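Local coordinates for protein tapirin (PDB 6N2C) that probably binds cellulose through its zinc-carrying C-terminal beta-helix domain, and so probably serves in attaching the thermophilic bacterium to plant biomass, at residues Pro171-Asp177 with Thr448-Glu454; Thr184-Leu188 with Val202-Met207. All blocks are in the same frame, centred on the assembly; numbering follows the deposited sequence. Where two conformers were deposited one is given.

Contact 1: residues Pro171-Asp177 with Thr448-Glu454; sequences PYLLAWD and TIPAIIE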
loop_
_atom_site.group_PDB
_atom_site.type_symbol
_atom_site.label_atom_id
_atom_site.label_comp_id
_atom_site.label_asym_id
_atom_site.label_seq_id
_atom_site.Cartn_x
_atom_site.Cartn_y
_atom_site.Cartn_z
ATOM N N PRO A 171 13.007 2.314 14.731
ATOM C CA PRO A 171 12.623 2.381 13.261
ATOM C C PRO A 171 12.871 1.078 12.485
ATOM O O PRO A 171 12.229 0.821 11.470
ATOM C CB PRO A 171 13.537 3.487 12.694
ATOM C CG PRO A 171 13.870 4.346 13.878
ATOM C CD PRO A 171 13.826 3.482 15.123
ATOM N N TYR A 172 13.824 0.271 12.965
ATOM C CA TYR A 172 14.094 -1.016 12.350
ATOM C C TYR A 172 12.882 -1.895 12.572
ATOM O O TYR A 172 12.526 -2.729 11.685
ATOM C CB TYR A 172 15.337 -1.655 12.952
ATOM C CG TYR A 172 15.948 -2.732 12.106
ATOM C CD1 TYR A 172 15.954 -2.665 10.672
ATOM C CD2 TYR A 172 16.519 -3.845 12.732
ATOM C CE1 TYR A 172 16.498 -3.665 9.913
ATOM C CE2 TYR A 172 17.049 -4.872 11.992
ATOM C CZ TYR A 172 17.079 -4.801 10.599
ATOM O OH TYR A 172 17.614 -5.827 9.882
ATOM N N LEU A 173 12.227 -1.742 13.724
ATOM C CA LEU A 173 11.079 -2.600 14.078
ATOM C C LEU A 173 9.663 -2.125 13.665
ATOM O O LEU A 173 8.625 -2.646 14.108
ATOM C CB LEU A 173 11.100 -2.929 15.568
ATOM C CG LEU A 173 12.408 -3.614 16.004
ATOM C CD1 LEU A 173 12.230 -3.878 17.503
ATOM C CD2 LEU A 173 12.652 -4.900 15.268
ATOM N N LEU A 174 9.626 -1.093 12.836
ATOM C CA LEU A 174 8.358 -0.553 12.384
ATOM C C LEU A 174 7.586 -1.681 11.722
ATOM O O LEU A 174 8.137 -2.352 10.840
ATOM C CB LEU A 174 8.640 0.521 11.329
ATOM C CG LEU A 174 7.346 1.166 10.709
ATOM C CD1 LEU A 174 6.421 1.748 11.759
ATOM C CD2 LEU A 174 7.843 2.204 9.761
ATOM N N ALA A 175 6.372 -1.874 12.200
ATOM C CA ALA A 175 5.422 -2.855 11.619
ATOM C C ALA A 175 5.896 -4.283 11.734
ATOM O O ALA A 175 5.424 -5.154 11.053
ATOM C CB ALA A 175 5.004 -2.528 10.179
ATOM N N TRP A 176 6.836 -4.562 12.643
ATOM C CA TRP A 176 7.216 -5.953 12.844
ATOM C C TRP A 176 6.057 -6.752 13.370
ATOM O O TRP A 176 5.425 -6.344 14.305
ATOM C CB TRP A 176 8.384 -6.044 13.831
ATOM C CG TRP A 176 8.756 -7.540 13.961
ATOM C CD1 TRP A 176 8.213 -8.470 14.824
ATOM C CD2 TRP A 176 9.622 -8.224 13.117
ATOM N NE1 TRP A 176 8.748 -9.702 14.543
ATOM C CE2 TRP A 176 9.618 -9.576 13.500
ATOM C CE3 TRP A 176 10.447 -7.830 12.038
ATOM C CZ2 TRP A 176 10.354 -10.528 12.824
ATOM C CZ3 TRP A 176 11.200 -8.761 11.387
ATOM C CH2 TRP A 176 11.159 -10.132 11.807
ATOM N N ASP A 177 5.720 -7.884 12.750
ATOM C CA ASP A 177 4.553 -8.662 13.217
ATOM C C ASP A 177 4.960 -10.142 13.023
ATOM O O ASP A 177 4.995 -10.638 11.903
ATOM C CB ASP A 177 3.279 -8.343 12.392
ATOM C CG ASP A 177 2.075 -9.100 12.859
ATOM O OD1 ASP A 177 2.196 -10.029 13.712
ATOM O OD2 ASP A 177 0.950 -8.809 12.351
ATOM N N THR A 448 15.646 3.983 7.776
ATOM C CA THR A 448 16.102 2.655 7.436
ATOM C C THR A 448 14.901 1.803 6.939
ATOM O O THR A 448 13.739 2.008 7.335
ATOM C CB THR A 448 16.822 1.930 8.603
ATOM O OG1 THR A 448 17.449 0.780 8.061
ATOM C CG2 THR A 448 15.866 1.519 9.744
ATOM N N ILE A 449 15.227 0.865 6.086
ATOM C CA ILE A 449 14.228 -0.134 5.606
ATOM C C ILE A 449 13.830 -1.036 6.799
ATOM O O ILE A 449 14.729 -1.602 7.496
ATOM C CB ILE A 449 14.770 -1.016 4.531
ATOM C CG1 ILE A 449 15.217 -0.222 3.315
ATOM C CG2 ILE A 449 13.752 -2.075 4.163
ATOM C CD1 ILE A 449 14.233 0.829 2.872
ATOM N N PRO A 450 12.525 -1.132 7.101
ATOM C CA PRO A 450 12.072 -1.920 8.224
ATOM C C PRO A 450 12.479 -3.379 8.053
ATOM O O PRO A 450 12.455 -3.933 6.966
ATOM C CB PRO A 450 10.559 -1.775 8.170
ATOM C CG PRO A 450 10.354 -0.404 7.609
ATOM C CD PRO A 450 11.374 -0.468 6.479
ATOM N N ALA A 451 12.836 -3.979 9.182
ATOM C CA ALA A 451 13.279 -5.356 9.219
ATOM C C ALA A 451 12.241 -6.297 8.687
ATOM O O ALA A 451 12.592 -7.191 7.941
ATOM C CB ALA A 451 13.652 -5.783 10.636
ATOM N N ILE A 452 10.998 -6.016 8.981
ATOM C CA ILE A 452 9.910 -6.855 8.469
ATOM C C ILE A 452 9.911 -6.904 6.946
ATOM O O ILE A 452 9.663 -7.970 6.350
ATOM C CB ILE A 452 8.541 -6.495 9.065
ATOM C CG1 ILE A 452 7.490 -7.533 8.849
ATOM C CG2 ILE A 452 8.036 -5.181 8.472
ATOM C CD1 ILE A 452 7.768 -8.882 9.422
ATOM N N ILE A 453 10.187 -5.773 6.273
ATOM C CA ILE A 453 10.231 -5.757 4.825
ATOM C C ILE A 453 11.432 -6.502 4.280
ATOM O O ILE A 453 11.319 -7.251 3.298
ATOM C CB ILE A 453 10.246 -4.278 4.275
ATOM C CG1 ILE A 453 8.999 -3.529 4.733
ATOM C CG2 ILE A 453 10.518 -4.254 2.763
ATOM C CD1 ILE A 453 7.668 -4.004 4.185
ATOM N N GLU A 454 12.596 -6.351 4.932
ATOM C CA GLU A 454 13.764 -7.108 4.590
ATOM C C GLU A 454 13.467 -8.591 4.597
ATOM O O GLU A 454 13.833 -9.306 3.605
ATOM C CB GLU A 454 14.931 -6.824 5.519
ATOM C CG GLU A 454 15.509 -5.469 5.324
ATOM C CD GLU A 454 16.592 -5.111 6.375
ATOM O OE1 GLU A 454 17.004 -6.010 7.197
ATOM O OE2 GLU A 454 16.922 -3.882 6.423
HETATM O O HOH W 1 11.601 2.592 9.741
HETATM O O HOH W 2 10.216 -4.217 11.129
#

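Contact 2: residues Thr184-Leu188 with Val202-Met207; sequences TTYGL and VTTRNM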
loop_
_atom_site.group_PDB
_atom_site.type_symbol
_atom_site.label_atom_id
_atom_site.label_comp_id
_atom_site.label_asym_id
_atom_site.label_seq_id
_atom_site.Cartn_x
_atom_site.Cartn_y
_atom_site.Cartn_z
ATOM N N THR A 184 -0.986 -20.118 10.080
ATOM C CA THR A 184 -2.287 -20.356 10.635
ATOM C C THR A 184 -3.069 -19.016 10.909
ATOM O O THR A 184 -4.228 -19.063 11.456
ATOM C CB THR A 184 -2.273 -21.133 11.981
ATOM O OG1 THR A 184 -1.695 -20.321 12.994
ATOM C CG2 THR A 184 -1.509 -22.448 11.801
ATOM N N THR A 185 -2.461 -17.898 10.564
ATOM C CA THR A 185 -3.077 -16.556 10.734
ATOM C C THR A 185 -3.516 -15.923 9.410
ATOM O O THR A 185 -3.766 -14.733 9.351
ATOM C CB THR A 185 -2.138 -15.577 11.480
ATOM O OG1 THR A 185 -1.031 -15.193 10.679
ATOM C CG2 THR A 185 -1.637 -16.232 12.772
ATOM N N TYR A 186 -3.538 -16.735 8.356
ATOM C CA TYR A 186 -3.899 -16.253 7.005
ATOM C C TYR A 186 -5.238 -16.726 6.563
ATOM O O TYR A 186 -5.531 -17.937 6.569
ATOM C CB TYR A 186 -2.806 -16.611 5.954
ATOM C CG TYR A 186 -1.544 -15.765 6.022
ATOM C CD1 TYR A 186 -0.663 -15.886 7.076
ATOM C CD2 TYR A 186 -1.217 -14.936 5.005
ATOM C CE1 TYR A 186 0.493 -15.131 7.156
ATOM C CE2 TYR A 186 -0.026 -14.234 5.013
ATOM C CZ TYR A 186 0.819 -14.324 6.098
ATOM O OH TYR A 186 1.989 -13.599 6.121
ATOM N N GLY A 187 -6.082 -15.812 6.099
ATOM C CA GLY A 187 -7.367 -16.167 5.622
ATOM C C GLY A 187 -7.407 -16.521 4.143
ATOM O O GLY A 187 -8.231 -17.337 3.699
ATOM N N LEU A 188 -6.527 -15.878 3.380
ATOM C CA LEU A 188 -6.416 -16.105 1.894
ATOM C C LEU A 188 -4.928 -16.134 1.569
ATOM O O LEU A 188 -4.126 -15.254 1.973
ATOM C CB LEU A 188 -7.170 -15.000 1.059
ATOM C CG LEU A 188 -8.616 -14.807 1.433
ATOM C CD1 LEU A 188 -9.128 -13.576 0.729
ATOM C CD2 LEU A 188 -9.472 -15.984 1.115
ATOM N N VAL A 202 -14.174 -8.705 2.382
ATOM C CA VAL A 202 -13.196 -9.637 3.017
ATOM C C VAL A 202 -12.869 -9.057 4.392
ATOM O O VAL A 202 -12.399 -7.944 4.483
ATOM C CB VAL A 202 -11.922 -9.761 2.201
ATOM C CG1 VAL A 202 -10.875 -10.625 2.904
ATOM C CG2 VAL A 202 -12.196 -10.285 0.810
ATOM N N THR A 203 -12.979 -9.893 5.463
ATOM C CA THR A 203 -12.492 -9.605 6.790
ATOM C C THR A 203 -11.453 -10.684 7.076
ATOM O O THR A 203 -11.793 -11.858 7.027
ATOM C CB THR A 203 -13.609 -9.613 7.826
ATOM O OG1 THR A 203 -14.691 -8.738 7.421
ATOM C CG2 THR A 203 -13.099 -9.134 9.195
ATOM N N THR A 204 -10.214 -10.270 7.287
ATOM C CA THR A 204 -9.131 -11.230 7.477
ATOM C C THR A 204 -8.128 -10.788 8.453
ATOM O O THR A 204 -8.106 -9.626 8.921
ATOM C CB THR A 204 -8.520 -11.622 6.134
ATOM O OG1 THR A 204 -7.701 -12.820 6.305
ATOM C CG2 THR A 204 -7.588 -10.504 5.651
ATOM N N ARG A 205 -7.221 -11.702 8.817
ATOM C CA ARG A 205 -6.050 -11.321 9.568
ATOM C C ARG A 205 -4.990 -11.060 8.539
ATOM O O ARG A 205 -4.878 -9.882 8.084
ATOM C CB ARG A 205 -5.577 -12.359 10.607
ATOM C CG ARG A 205 -6.444 -12.505 11.799
ATOM C CD ARG A 205 -5.695 -13.340 12.825
ATOM N NE ARG A 205 -4.459 -12.723 13.345
ATOM C CZ ARG A 205 -3.785 -13.196 14.390
ATOM N NH1 ARG A 205 -4.152 -14.333 15.007
ATOM N NH2 ARG A 205 -2.684 -12.572 14.787
ATOM N N ASN A 206 -4.303 -12.105 8.063
ATOM C CA ASN A 206 -3.275 -11.918 7.010
ATOM C C ASN A 206 -3.656 -12.439 5.666
ATOM O O ASN A 206 -4.388 -13.420 5.570
ATOM C CB ASN A 206 -1.963 -12.442 7.540
ATOM C CG ASN A 206 -1.542 -11.688 8.801
ATOM O OD1 ASN A 206 -1.665 -10.456 8.857
ATOM N ND2 ASN A 206 -1.045 -12.404 9.862
ATOM N N MET A 207 -3.107 -11.819 4.575
ATOM C CA MET A 207 -3.402 -12.267 3.232
ATOM C C MET A 207 -2.128 -12.156 2.422
ATOM O O MET A 207 -1.333 -11.227 2.645
ATOM C CB MET A 207 -4.493 -11.342 2.583
ATOM C CG MET A 207 -4.689 -11.578 1.100
ATOM S SD MET A 207 -6.148 -10.668 0.357
ATOM C CE MET A 207 -6.586 -9.800 1.878
#

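Contact 1: residues Pro171-Asp177 with Thr448-Glu454
Tyr172 and Trp176 both send CG trans to the backbone nitrogen (chi1 -161° and -178°), and this swings their rings across the first turn of helix 451-457, Tyr172 over Ala451 and Trp176 beside Ile452. The methyl CB of Ala451 sits over the centre of the Tyr172 ring, 3.6 Å from its centroid, in a CH-pi contact. Beyond the ring, Tyr172 OH donates to Glu454 OE1 at 2.8 Å, meeting the oxygen on its syn side but 25° out of the carboxylate plane. An alanine in place of Tyr172 would probably leave the Ala451 methyl without its aromatic cover and the Glu454 carboxylate without this hydroxyl partner. Trp176 offers a face to Ile452 CD1, which lies 4.0 Å from the centroid of the six-membered ring, while its indole NE1 bonds to Ser178.

Backbone groups complete the join. Ala451 N, just after the N-cap residue Pro450, donates to Tyr172 O at 2.8 Å in a nearly straight bond. A water shares that carbonyl: it donates to Tyr172 O and Leu174 O and accepts from Ile452 N at 2.9 Å. Two early amides of the helix thus find acceptors in the loop or its water. On the apolar side, Leu174 CB meets Pro450 CG, and Ala175 and Ile452 both pack on Leu252. The arrangement, two overlapping beta turns (type I from Pro171, type II from Leu173) laid over the N-terminus of a short helix, belongs to the outer layer covering one face of the tapirin beta-helix.

Contact 2: residues Thr184-Leu188 with Val202-Met207
Asn206 and Thr185 meet where two adjacent parallel strands, 186-190 and 206-209, stack as neighbouring rungs of the beta-helix. Asn206 N donates to Thr185 O at 3.0 Å, and Gly187 N returns a bond of the same length to Asn206 O, so the backbone of Asn206 is gripped on both sides of Tyr186, its parallel partner. The amide of Asn206 adds a third bond, ND2 to Thr185 OG1 at 2.9 Å, with the hydroxyl oxygen close to the amide plane. With CG trans to its carbonyl carbon (chi1 -60°), Asn206 runs alongside Thr185, pointing the same way. The Tyr186 ring is set obliquely to the Asn206 amide, their planes 58° apart, and the CB of Asn206 stands almost exactly above its centre, 3.4 Å from the centroid.

Around this core, the Arg205 guanidinium takes Thr185 CG2 over one face, towards its rim. On the other side of the strands Leu188 CD1 reaches Val202 CG1 tip to tip at 4.1 Å and lies alongside Met207 SD, an apolar cluster that Ile227 extends by touching both Val202 and Met207.

A second shell fixes the polar groups. The single proton of Thr185 OG1 has two carbonyls within bonding distance, those of Asp182 and Asn179. Phe183 stacks on the Tyr186 ring, whose OH is held by the carbonyl of Ile180, and Asn206 OD1 is bonded to Asn231 ND2.

How the contacts relate
Contact 2 is buried and joins consecutive rungs of the beta-helix itself, whereas contact 1 is only partly buried and holds a layer that lies outside the strands. Their centres are 21 Å apart, and their nearest atoms, about 5 Å apart, do not touch. Each contains an aromatic ring with an aliphatic carbon over its face, but the polar chemistry differs: contact 1 uses the start of a helix, water and a carboxylate, contact 2 direct strand-to-strand bonds and an amide. Asn231 ties the two neighbourhoods together, bonding both Asp177 and Asn206. Contact 2 is also nearer the metal, with the side chain of Val202 about 11 Å from the zinc ion; contact 1 lies away from that site.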